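Local coordinates for protein alpha-galactosidase 1 (Saccharomyces cerevisiae, PDB 3LRK) that hydrolyses terminal, non-reducing alpha-D-galactose residues from alpha-D-galactosides such as galactose oligosaccharides, galactomannans and galactolipids, at residues 182-188 / 201-207; 299-304 / 406-410; 344-348 / 375-379. The protein carries 1 engineered substitution. All blocks are in the same frame, centred on the assembly; numbering follows the deposited sequence.

Contact 1 (182-188 / 201-207)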
loop_
_atom_site.group_PDB
_atom_site.type_symbol
_atom_site.label_atom_id
_atom_site.label_comp_id
_atom_site.label_asym_id
_atom_site.label_seq_id
_atom_site.Cartn_x
_atom_site.Cartn_y
_atom_site.Cartn_z
ATOM N N PHE A 182 -32.143 3.287 12.019
ATOM C CA PHE A 182 -31.254 2.321 11.402
ATOM C C PHE A 182 -30.196 3.109 10.620
ATOM O O PHE A 182 -30.532 3.860 9.700
ATOM C CB PHE A 182 -32.053 1.446 10.428
ATOM C CG PHE A 182 -31.306 0.217 9.943
ATOM C CD1 PHE A 182 -30.235 0.328 9.054
ATOM C CD2 PHE A 182 -31.692 -1.050 10.374
ATOM C CE1 PHE A 182 -29.568 -0.790 8.611
ATOM C CE2 PHE A 182 -31.033 -2.179 9.928
ATOM C CZ PHE A 182 -29.964 -2.051 9.052
ATOM N N TYR A 183 -28.922 2.939 10.986
ATOM C CA TYR A 183 -27.852 3.767 10.405
ATOM C C TYR A 183 -27.021 2.972 9.387
ATOM O O TYR A 183 -26.284 2.041 9.745
ATOM C CB TYR A 183 -26.999 4.362 11.540
ATOM C CG TYR A 183 -25.898 5.347 11.151
ATOM C CD1 TYR A 183 -26.087 6.326 10.160
ATOM C CD2 TYR A 183 -24.678 5.320 11.828
ATOM C CE1 TYR A 183 -25.044 7.242 9.833
ATOM C CE2 TYR A 183 -23.656 6.212 11.528
ATOM C CZ TYR A 183 -23.834 7.167 10.548
ATOM O OH TYR A 183 -22.777 8.013 10.288
ATOM N N SER A 184 -27.180 3.344 8.116
ATOM C CA SER A 184 -26.569 2.670 6.979
ATOM C C SER A 184 -25.419 3.509 6.433
ATOM O O SER A 184 -25.627 4.598 5.915
ATOM C CB SER A 184 -27.635 2.434 5.893
ATOM O OG SER A 184 -27.081 2.147 4.618
ATOM N N LEU A 185 -24.195 3.006 6.580
ATOM C CA LEU A 185 -23.006 3.693 6.063
ATOM C C LEU A 185 -22.849 3.504 4.563
ATOM O O LEU A 185 -23.100 2.425 4.032
ATOM C CB LEU A 185 -21.750 3.169 6.778
ATOM C CG LEU A 185 -21.217 3.875 8.034
ATOM C CD1 LEU A 185 -22.280 4.465 8.948
ATOM C CD2 LEU A 185 -20.218 3.013 8.810
ATOM N N CYS A 186 -22.431 4.567 3.876
ATOM C CA CYS A 186 -22.163 4.475 2.451
ATOM C C CYS A 186 -20.820 5.134 2.161
ATOM O O CYS A 186 -20.770 6.187 1.543
ATOM C CB CYS A 186 -23.283 5.147 1.636
ATOM S SG CYS A 186 -23.172 4.920 -0.169
ATOM N N ASN A 187 -19.736 4.507 2.628
ATOM C CA ASN A 187 -18.401 4.991 2.330
ATOM C C ASN A 187 -17.576 4.037 1.464
ATOM O O ASN A 187 -16.358 4.189 1.373
ATOM C CB ASN A 187 -17.645 5.401 3.617
ATOM C CG ASN A 187 -16.868 4.254 4.251
ATOM O OD1 ASN A 187 -17.336 3.113 4.295
ATOM N ND2 ASN A 187 -15.676 4.561 4.763
ATOM N N TRP A 188 -18.241 3.055 0.846
ATOM C CA TRP A 188 -17.626 2.193 -0.177
ATOM C C TRP A 188 -16.446 1.321 0.315
ATOM O O TRP A 188 -15.575 0.932 -0.478
ATOM C CB TRP A 188 -17.166 3.037 -1.372
ATOM C CG TRP A 188 -18.057 4.210 -1.692
ATOM C CD1 TRP A 188 -19.423 4.190 -1.906
ATOM C CD2 TRP A 188 -17.642 5.570 -1.865
ATOM N NE1 TRP A 188 -19.870 5.467 -2.180
ATOM C CE2 TRP A 188 -18.800 6.328 -2.171
ATOM C CE3 TRP A 188 -16.396 6.227 -1.797
ATOM C CZ2 TRP A 188 -18.751 7.712 -2.415
ATOM C CZ3 TRP A 188 -16.349 7.609 -2.044
ATOM C CH2 TRP A 188 -17.520 8.330 -2.343
ATOM N N ALA A 201 -22.705 1.738 13.692
ATOM C CA ALA A 201 -23.645 1.609 12.563
ATOM C C ALA A 201 -24.239 0.207 12.435
ATOM O O ALA A 201 -23.697 -0.753 12.982
ATOM C CB ALA A 201 -22.962 2.005 11.248
ATOM N N ASN A 202 -25.341 0.101 11.685
ATOM C CA ASN A 202 -26.030 -1.168 11.453
ATOM C C ASN A 202 -25.629 -1.895 10.171
ATOM O O ASN A 202 -25.797 -3.113 10.055
ATOM C CB ASN A 202 -27.550 -0.932 11.479
ATOM C CG ASN A 202 -28.042 -0.515 12.849
ATOM O OD1 ASN A 202 -28.660 0.542 13.014
ATOM N ND2 ASN A 202 -27.763 -1.350 13.852
ATOM N N SER A 203 -25.132 -1.143 9.188
ATOM C CA SER A 203 -24.606 -1.730 7.954
ATOM C C SER A 203 -23.619 -0.735 7.321
ATOM O O SER A 203 -23.624 0.456 7.654
ATOM C CB SER A 203 -25.733 -2.122 6.967
ATOM O OG SER A 203 -26.362 -0.985 6.392
ATOM N N TRP A 204 -22.752 -1.249 6.456
ATOM C CA TRP A 204 -21.764 -0.424 5.743
ATOM C C TRP A 204 -21.552 -0.948 4.337
ATOM O O TRP A 204 -21.270 -2.133 4.132
ATOM C CB TRP A 204 -20.419 -0.371 6.497
ATOM C CG TRP A 204 -19.984 -1.690 7.011
ATOM C CD1 TRP A 204 -19.221 -2.609 6.361
ATOM C CD2 TRP A 204 -20.317 -2.271 8.288
ATOM N NE1 TRP A 204 -19.041 -3.724 7.153
ATOM C CE2 TRP A 204 -19.706 -3.545 8.336
ATOM C CE3 TRP A 204 -21.062 -1.835 9.392
ATOM C CZ2 TRP A 204 -19.820 -4.399 9.450
ATOM C CZ3 TRP A 204 -21.186 -2.700 10.506
ATOM C CH2 TRP A 204 -20.555 -3.956 10.517
ATOM N N ARG A 205 -21.696 -0.061 3.356
ATOM C CA ARG A 205 -21.279 -0.385 2.007
ATOM C C ARG A 205 -19.801 -0.752 2.073
ATOM O O ARG A 205 -19.047 -0.116 2.796
ATOM C CB ARG A 205 -21.515 0.810 1.083
ATOM C CG ARG A 205 -23.015 1.023 0.752
ATOM C CD ARG A 205 -23.470 0.117 -0.419
ATOM N NE ARG A 205 -22.570 0.339 -1.543
ATOM C CZ ARG A 205 -22.653 1.360 -2.391
ATOM N NH1 ARG A 205 -23.660 2.233 -2.317
ATOM N NH2 ARG A 205 -21.729 1.484 -3.327
ATOM N N MET A 206 -19.388 -1.771 1.332
ATOM C CA MET A 206 -18.002 -2.212 1.401
ATOM C C MET A 206 -17.323 -2.101 0.046
ATOM O O MET A 206 -16.219 -2.607 -0.132
ATOM C CB MET A 206 -17.897 -3.629 1.970
ATOM C CG MET A 206 -18.964 -4.639 1.467
ATOM S SD MET A 206 -19.048 -4.904 -0.327
ATOM C CE MET A 206 -17.445 -5.641 -0.664
ATOM N N SER A 207 -18.006 -1.464 -0.910
ATOM C CA SER A 207 -17.465 -1.279 -2.265
ATOM C C SER A 207 -18.072 -0.064 -2.972
ATOM O O SER A 207 -19.061 0.507 -2.505
ATOM C CB SER A 207 -17.699 -2.536 -3.131
ATOM O OG SER A 207 -19.043 -2.608 -3.595
HETATM O O HOH W 1 -25.039 0.367 4.357
HETATM O O HOH W 2 -19.839 2.140 4.217
#
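Two neighbouring parallel strands of the (beta/alpha)8 barrel, 182-185 and 203-205, pair here, with Ser184 beside Ser203 and Leu185 beside Trp204. Leu185 carries the ladder from both ends: its N donates to Ser203 O at 2.8 Å, and its O accepts from Arg205 N at 2.9 Å. Nearer the N-terminal ends of the pair, Asn202 turns its amide toward Tyr183. CG is anti to the carbonyl carbon (chi1 -66°), and Asn202 OD1 accepts from Tyr183 N at 3.2 Å, on a lone pair in the amide plane, nearly straight at 166°. Asn202 CB lies over one face of the Phe182 ring, a CH-pi contact 3.7 Å from the centroid, while Asn24 and Gly256 take Asn202 ND2.

The strands are linked through helix 193-196, a beta-alpha-beta crossover, and the sheet's two faces differ accordingly. Ser184 and Ser203 face the barrel interior, where a water accepts from both hydroxyls and donates to Leu185 O; Gln31 is a further partner of Ser203 OG. Leu185 and Trp204 face the crossover helix, their CB atoms 3.8 Å apart. Leu185 CD1 presses unusually close to Ala201 CB and also lies over a face of the Tyr183 ring, offset toward the rim.

At the C-terminal ends of the strands the contact reaches the catalytic pocket. The Arg205 chain folds at chi2 and chi3, which brings its guanidinium over to Cys186 and Trp188: NH1 lies 3.5 Å from Cys186 SG, and Trp188 CD1 sits over a face of the group. Arg205 NH2 donates to Ser207 O at 3.0 Å and also forms a salt bridge to Asp209, the proton donor; Arg205 itself binds substrate. A second water bridges Asn187 N and OD1 to Arg205 O, and Thr193 also hydrogen-bonds to Asn187 OD1.

Contact 2 (299-304 / 406-410). With NAG (2-acetamido-2-deoxy-beta-D-glucopyranose), chain F.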
loop_
_atom_site.group_PDB
_atom_site.type_symbol
_atom_site.label_atom_id
_atom_site.label_comp_id
_atom_site.label_asym_id
_atom_site.label_seq_id
_atom_site.Cartn_x
_atom_site.Cartn_y
_atom_site.Cartn_z
ATOM N N LEU A 299 -41.524 -3.740 -13.355
ATOM C CA LEU A 299 -40.775 -4.916 -12.962
ATOM C C LEU A 299 -41.297 -6.121 -13.745
ATOM O O LEU A 299 -42.507 -6.386 -13.742
ATOM C CB LEU A 299 -40.939 -5.145 -11.455
ATOM C CG LEU A 299 -40.297 -6.368 -10.790
ATOM C CD1 LEU A 299 -38.773 -6.283 -10.838
ATOM C CD2 LEU A 299 -40.774 -6.496 -9.358
ATOM N N LYS A 300 -40.389 -6.836 -14.409
ATOM C CA LYS A 300 -40.766 -8.020 -15.178
ATOM C C LYS A 300 -40.999 -9.240 -14.288
ATOM O O LYS A 300 -40.530 -9.283 -13.141
ATOM C CB LYS A 300 -39.780 -8.314 -16.317
ATOM C CG LYS A 300 -38.399 -8.827 -15.919
ATOM C CD LYS A 300 -37.501 -8.903 -17.154
ATOM C CE LYS A 300 -36.234 -9.693 -16.902
ATOM N NZ LYS A 300 -35.348 -9.003 -15.898
ATOM N N ALA A 301 -41.722 -10.217 -14.844
ATOM C CA ALA A 301 -42.163 -11.419 -14.133
ATOM C C ALA A 301 -41.040 -12.236 -13.488
ATOM O O ALA A 301 -41.126 -12.570 -12.301
ATOM C CB ALA A 301 -42.991 -12.303 -15.062
ATOM N N SER A 302 -40.009 -12.575 -14.262
ATOM C CA SER A 302 -38.916 -13.405 -13.744
ATOM C C SER A 302 -38.200 -12.725 -12.579
ATOM O O SER A 302 -37.781 -13.389 -11.623
ATOM C CB SER A 302 -37.916 -13.794 -14.837
ATOM O OG SER A 302 -37.296 -12.664 -15.446
ATOM N N SER A 303 -38.056 -11.404 -12.670
ATOM C CA SER A 303 -37.382 -10.632 -11.623
ATOM C C SER A 303 -38.225 -10.577 -10.354
ATOM O O SER A 303 -37.708 -10.756 -9.246
ATOM C CB SER A 303 -37.039 -9.233 -12.125
ATOM O OG SER A 303 -36.141 -9.308 -13.218
ATOM N N TYR A 304 -39.527 -10.347 -10.519
ATOM C CA TYR A 304 -40.475 -10.388 -9.401
ATOM C C TYR A 304 -40.414 -11.702 -8.615
ATOM O O TYR A 304 -40.389 -11.680 -7.393
ATOM C CB TYR A 304 -41.907 -10.101 -9.888
ATOM C CG TYR A 304 -42.987 -10.246 -8.835
ATOM C CD1 TYR A 304 -42.951 -9.513 -7.633
ATOM C CD2 TYR A 304 -44.078 -11.087 -9.055
ATOM C CE1 TYR A 304 -43.965 -9.655 -6.676
ATOM C CE2 TYR A 304 -45.074 -11.228 -8.122
ATOM C CZ TYR A 304 -45.030 -10.516 -6.941
ATOM O OH TYR A 304 -46.063 -10.698 -6.034
ATOM N N ALA A 406 -46.613 -14.918 -11.743
ATOM C CA ALA A 406 -45.919 -13.639 -11.592
ATOM C C ALA A 406 -46.486 -12.555 -12.516
ATOM O O ALA A 406 -46.769 -11.440 -12.071
ATOM C CB ALA A 406 -44.433 -13.821 -11.836
ATOM N N SER A 407 -46.665 -12.893 -13.792
ATOM C CA SER A 407 -47.246 -11.964 -14.769
ATOM C C SER A 407 -48.670 -11.568 -14.386
ATOM O O SER A 407 -49.039 -10.399 -14.495
ATOM C CB SER A 407 -47.230 -12.558 -16.174
ATOM O OG SER A 407 -45.909 -12.854 -16.581
ATOM N N ALA A 408 -49.455 -12.546 -13.934
ATOM C CA ALA A 408 -50.820 -12.301 -13.463
ATOM C C ALA A 408 -50.852 -11.339 -12.279
ATOM O O ALA A 408 -51.641 -10.390 -12.272
ATOM C CB ALA A 408 -51.509 -13.614 -13.100
ATOM N N ILE A 409 -49.998 -11.586 -11.283
ATOM C CA ILE A 409 -49.937 -10.725 -10.093
ATOM C C ILE A 409 -49.527 -9.298 -10.473
ATOM O O ILE A 409 -50.170 -8.335 -10.054
ATOM C CB ILE A 409 -49.000 -11.284 -8.995
ATOM C CG1 ILE A 409 -49.578 -12.578 -8.399
ATOM C CG2 ILE A 409 -48.790 -10.238 -7.884
ATOM C CD1 ILE A 409 -48.546 -13.466 -7.716
ATOM N N LEU A 410 -48.471 -9.173 -11.278
ATOM C CA LEU A 410 -47.988 -7.858 -11.717
ATOM C C LEU A 410 -49.008 -7.077 -12.544
ATOM O O LEU A 410 -49.041 -5.847 -12.484
ATOM C CB LEU A 410 -46.685 -7.984 -12.505
ATOM C CG LEU A 410 -45.444 -8.410 -11.715
ATOM C CD1 LEU A 410 -44.391 -8.916 -12.679
ATOM C CD2 LEU A 410 -44.909 -7.284 -10.827
HETATM C C1 NAG F . -39.211 -16.690 -17.136
HETATM C C2 NAG F . -38.553 -17.995 -17.609
HETATM C C3 NAG F . -37.041 -17.853 -17.800
HETATM C C4 NAG F . -36.658 -16.583 -18.558
HETATM C C5 NAG F . -37.419 -15.370 -18.030
HETATM C C6 NAG F . -37.141 -14.138 -18.888
HETATM C C7 NAG F . -39.720 -20.048 -17.047
HETATM C C8 NAG F . -40.922 -20.214 -16.153
HETATM N N2 NAG F . -38.847 -19.098 -16.708
HETATM O O3 NAG F . -36.549 -18.953 -18.535
HETATM O O4 NAG F . -35.263 -16.378 -18.461
HETATM O O5 NAG F . -38.814 -15.641 -18.010
HETATM O O6 NAG F . -37.791 -13.014 -18.342
HETATM O O7 NAG F . -39.580 -20.764 -18.044
#
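Tyr304 runs alongside Leu410, the two side chains pointing opposite ways. Tyr304 CB meets Leu410 CD1 at 3.9 Å. From there CG lies anti to the backbone N (chi1 175°), which sends the ring across the helix 403-410. Leu410 CD2 sits over one face of that ring, offset toward the rim, 4.1 Å from Tyr304 CG. At the edge, in the ring plane, Ala406 CB reaches Tyr304 CD2 at 3.9 Å. Ile409 stands roughly perpendicular to the tyrosine, its CG2 3.9 Å from Tyr304 CE2 and 3.3 Å from OH, and the hydroxyl bonds to Leu59 O. Cut back to an alanine, this position is likely to leave a gap against Ala406, Ile409 and Leu410 where the ring lay, and Leu59 O without this partner.

Beside the tyrosine, Ala301 CB packs against Ala406 CB at 3.8 Å and touches Ser407 OG, which is hydrogen-bonded to Asn403 O. Leu410 CD1 also reaches Leu299 O, and no hydrogen bond crosses the contact. Ser302 OG is hydrogen-bonded to O6 of the N-acetylglucosamine at 3.0 Å, in a pocket shared with glycosylated Asn403. This is apolar helix-to-helix packing at the seam between the catalytic barrel and the C-terminal domain.

Contact 3 (344-348 / 375-379)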
loop_
_atom_site.group_PDB
_atom_site.type_symbol
_atom_site.label_atom_id
_atom_site.label_comp_id
_atom_site.label_asym_id
_atom_site.label_seq_id
_atom_site.Cartn_x
_atom_site.Cartn_y
_atom_site.Cartn_z
ATOM N N GLN A 344 -16.944 -20.926 -8.095
ATOM C CA GLN A 344 -16.790 -20.808 -6.650
ATOM C C GLN A 344 -17.731 -21.750 -5.914
ATOM O O GLN A 344 -18.828 -22.057 -6.389
ATOM C CB GLN A 344 -17.038 -19.367 -6.179
ATOM C CG GLN A 344 -16.315 -18.276 -6.999
ATOM C CD GLN A 344 -16.471 -16.880 -6.408
ATOM O OE1 GLN A 344 -17.247 -16.670 -5.479
ATOM N NE2 GLN A 344 -15.733 -15.917 -6.955
ATOM N N MET A 345 -17.280 -22.204 -4.757
ATOM C CA MET A 345 -18.133 -22.892 -3.807
ATOM C C MET A 345 -18.183 -22.096 -2.511
ATOM O O MET A 345 -17.139 -21.690 -1.984
ATOM C CB MET A 345 -17.596 -24.279 -3.511
ATOM C CG MET A 345 -18.661 -25.255 -3.092
ATOM S SD MET A 345 -18.145 -26.333 -1.755
ATOM C CE MET A 345 -18.766 -25.334 -0.421
ATOM N N TRP A 346 -19.394 -21.874 -2.006
ATOM C CA TRP A 346 -19.590 -21.223 -0.719
ATOM C C TRP A 346 -20.383 -22.148 0.191
ATOM O O TRP A 346 -21.158 -22.991 -0.279
ATOM C CB TRP A 346 -20.334 -19.894 -0.876
ATOM C CG TRP A 346 -19.613 -18.806 -1.651
ATOM C CD1 TRP A 346 -19.257 -18.836 -2.971
ATOM C CD2 TRP A 346 -19.215 -17.509 -1.159
ATOM N NE1 TRP A 346 -18.644 -17.654 -3.324
ATOM C CE2 TRP A 346 -18.624 -16.816 -2.236
ATOM C CE3 TRP A 346 -19.309 -16.867 0.087
ATOM C CZ2 TRP A 346 -18.098 -15.523 -2.102
ATOM C CZ3 TRP A 346 -18.800 -15.569 0.215
ATOM C CH2 TRP A 346 -18.198 -14.918 -0.871
ATOM N N SER A 347 -20.181 -21.987 1.494
ATOM C CA SER A 347 -20.853 -22.798 2.505
ATOM C C SER A 347 -20.946 -21.986 3.783
ATOM O O SER A 347 -20.037 -21.209 4.095
ATOM C CB SER A 347 -20.085 -24.099 2.749
ATOM O OG SER A 347 -20.736 -24.909 3.713
ATOM N N GLY A 348 -22.041 -22.160 4.516
ATOM C CA GLY A 348 -22.254 -21.427 5.760
ATOM C C GLY A 348 -23.261 -22.081 6.688
ATOM O O GLY A 348 -24.214 -22.721 6.227
ATOM N N GLU A 375 -15.733 -30.818 2.047
ATOM C CA GLU A 375 -15.642 -29.436 1.554
ATOM C C GLU A 375 -16.750 -28.549 2.105
ATOM O O GLU A 375 -16.490 -27.413 2.512
ATOM C CB GLU A 375 -15.688 -29.383 0.030
ATOM C CG GLU A 375 -14.481 -29.955 -0.681
ATOM C CD GLU A 375 -14.421 -29.523 -2.135
ATOM O OE1 GLU A 375 -15.491 -29.316 -2.751
ATOM O OE2 GLU A 375 -13.294 -29.377 -2.657
ATOM N N ILE A 376 -17.982 -29.059 2.091
ATOM C CA ILE A 376 -19.139 -28.344 2.637
ATOM C C ILE A 376 -18.926 -27.998 4.113
ATOM O O ILE A 376 -19.097 -26.844 4.519
ATOM C CB ILE A 376 -20.448 -29.154 2.468
ATOM C CG1 ILE A 376 -20.848 -29.218 0.991
ATOM C CG2 ILE A 376 -21.564 -28.560 3.320
ATOM C CD1 ILE A 376 -21.859 -30.317 0.661
ATOM N N PHE A 377 -18.537 -28.995 4.903
ATOM C CA PHE A 377 -18.297 -28.796 6.319
ATOM C C PHE A 377 -16.804 -28.599 6.558
ATOM O O PHE A 377 -16.121 -29.399 7.220
ATOM C CB PHE A 377 -18.925 -29.926 7.137
ATOM C CG PHE A 377 -20.423 -29.987 7.001
ATOM C CD1 PHE A 377 -21.023 -30.911 6.150
ATOM C CD2 PHE A 377 -21.235 -29.099 7.707
ATOM C CE1 PHE A 377 -22.411 -30.958 6.015
ATOM C CE2 PHE A 377 -22.621 -29.137 7.580
ATOM C CZ PHE A 377 -23.212 -30.067 6.733
ATOM N N PHE A 378 -16.346 -27.471 6.008
ATOM C CA PHE A 378 -14.945 -27.090 5.867
ATOM C C PHE A 378 -14.141 -26.979 7.167
ATOM O O PHE A 378 -12.920 -27.144 7.136
ATOM C CB PHE A 378 -14.848 -25.771 5.060
ATOM C CG PHE A 378 -15.726 -24.662 5.598
ATOM C CD1 PHE A 378 -15.270 -23.821 6.609
ATOM C CD2 PHE A 378 -17.015 -24.467 5.101
ATOM C CE1 PHE A 378 -16.085 -22.806 7.127
ATOM C CE2 PHE A 378 -17.839 -23.452 5.611
ATOM C CZ PHE A 378 -17.374 -22.619 6.619
ATOM N N ASP A 379 -14.795 -26.668 8.288
ATOM C CA ASP A 379 -14.100 -26.610 9.583
ATOM C C ASP A 379 -14.373 -27.828 10.482
ATOM O O ASP A 379 -14.089 -27.792 11.683
ATOM C CB ASP A 379 -14.413 -25.311 10.340
ATOM C CG ASP A 379 -13.822 -24.067 9.663
ATOM O OD1 ASP A 379 -12.930 -24.196 8.794
ATOM O OD2 ASP A 379 -14.265 -22.952 10.015
#
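Strand 344-348 passes the end of helix 373-376 with Ser347 and Ile376 nearest, their CA atoms 5.8 Å apart, just where the chain leaves the helix through an inverse gamma turn centred on Phe377. Ser347 makes the closest approach: OG, swung anti to its backbone N (chi1 -179°), lies 2.7 Å from Ile376 O. Gln355 OE1, on strand 355-361, is a second acceptor near the same hydroxyl. Phe378 N makes a weak hydrogen bond to Ile376 O, closing the turn.

Strand 342-349 belongs to the antiparallel sheet of the C-terminal beta sandwich, between strands 325-331 and 355-361, and the helix end rests on the face bearing Met345 and Ser347. Phe378, just after the turn, brings CE2 to 3.7 Å from Ser347 CB and 3.5 Å from Ser347 O; Ser347 OG and Glu375 O both lie at the ring edge, in its plane. Two residues before Ser347 on the strand, Met345 bends at chi2 and chi3 and places SD 4.1 Å from Glu375 OE1. That carboxylate oxygen is hydrogen-bonded to Thr371 and Trp328, while Asp379 forms a salt bridge with Arg220 of a neighbouring subunit.

Contact 1 lies at the active site: the Arg205 side chain is about 3 Å from that of the proton donor Asp209, and the Trp188 side chain about 4 Å from that of the nucleophile Asp149. Contact 3, in the C-terminal domain, comes within about 9 Å of contact 1 between nearest atoms, with centres 27 Å apart; its Phe378 side chain is about 10 Å from that of the substrate-binding Gln251. Contact 2 lies across the chain's centre from contact 1, centres 30 Å apart, and is remote from catalysis. By joining 299-304 to 406-410 it closes a loop of chain within which contact 3 is nested, though their nearest atoms are about 21 Å apart.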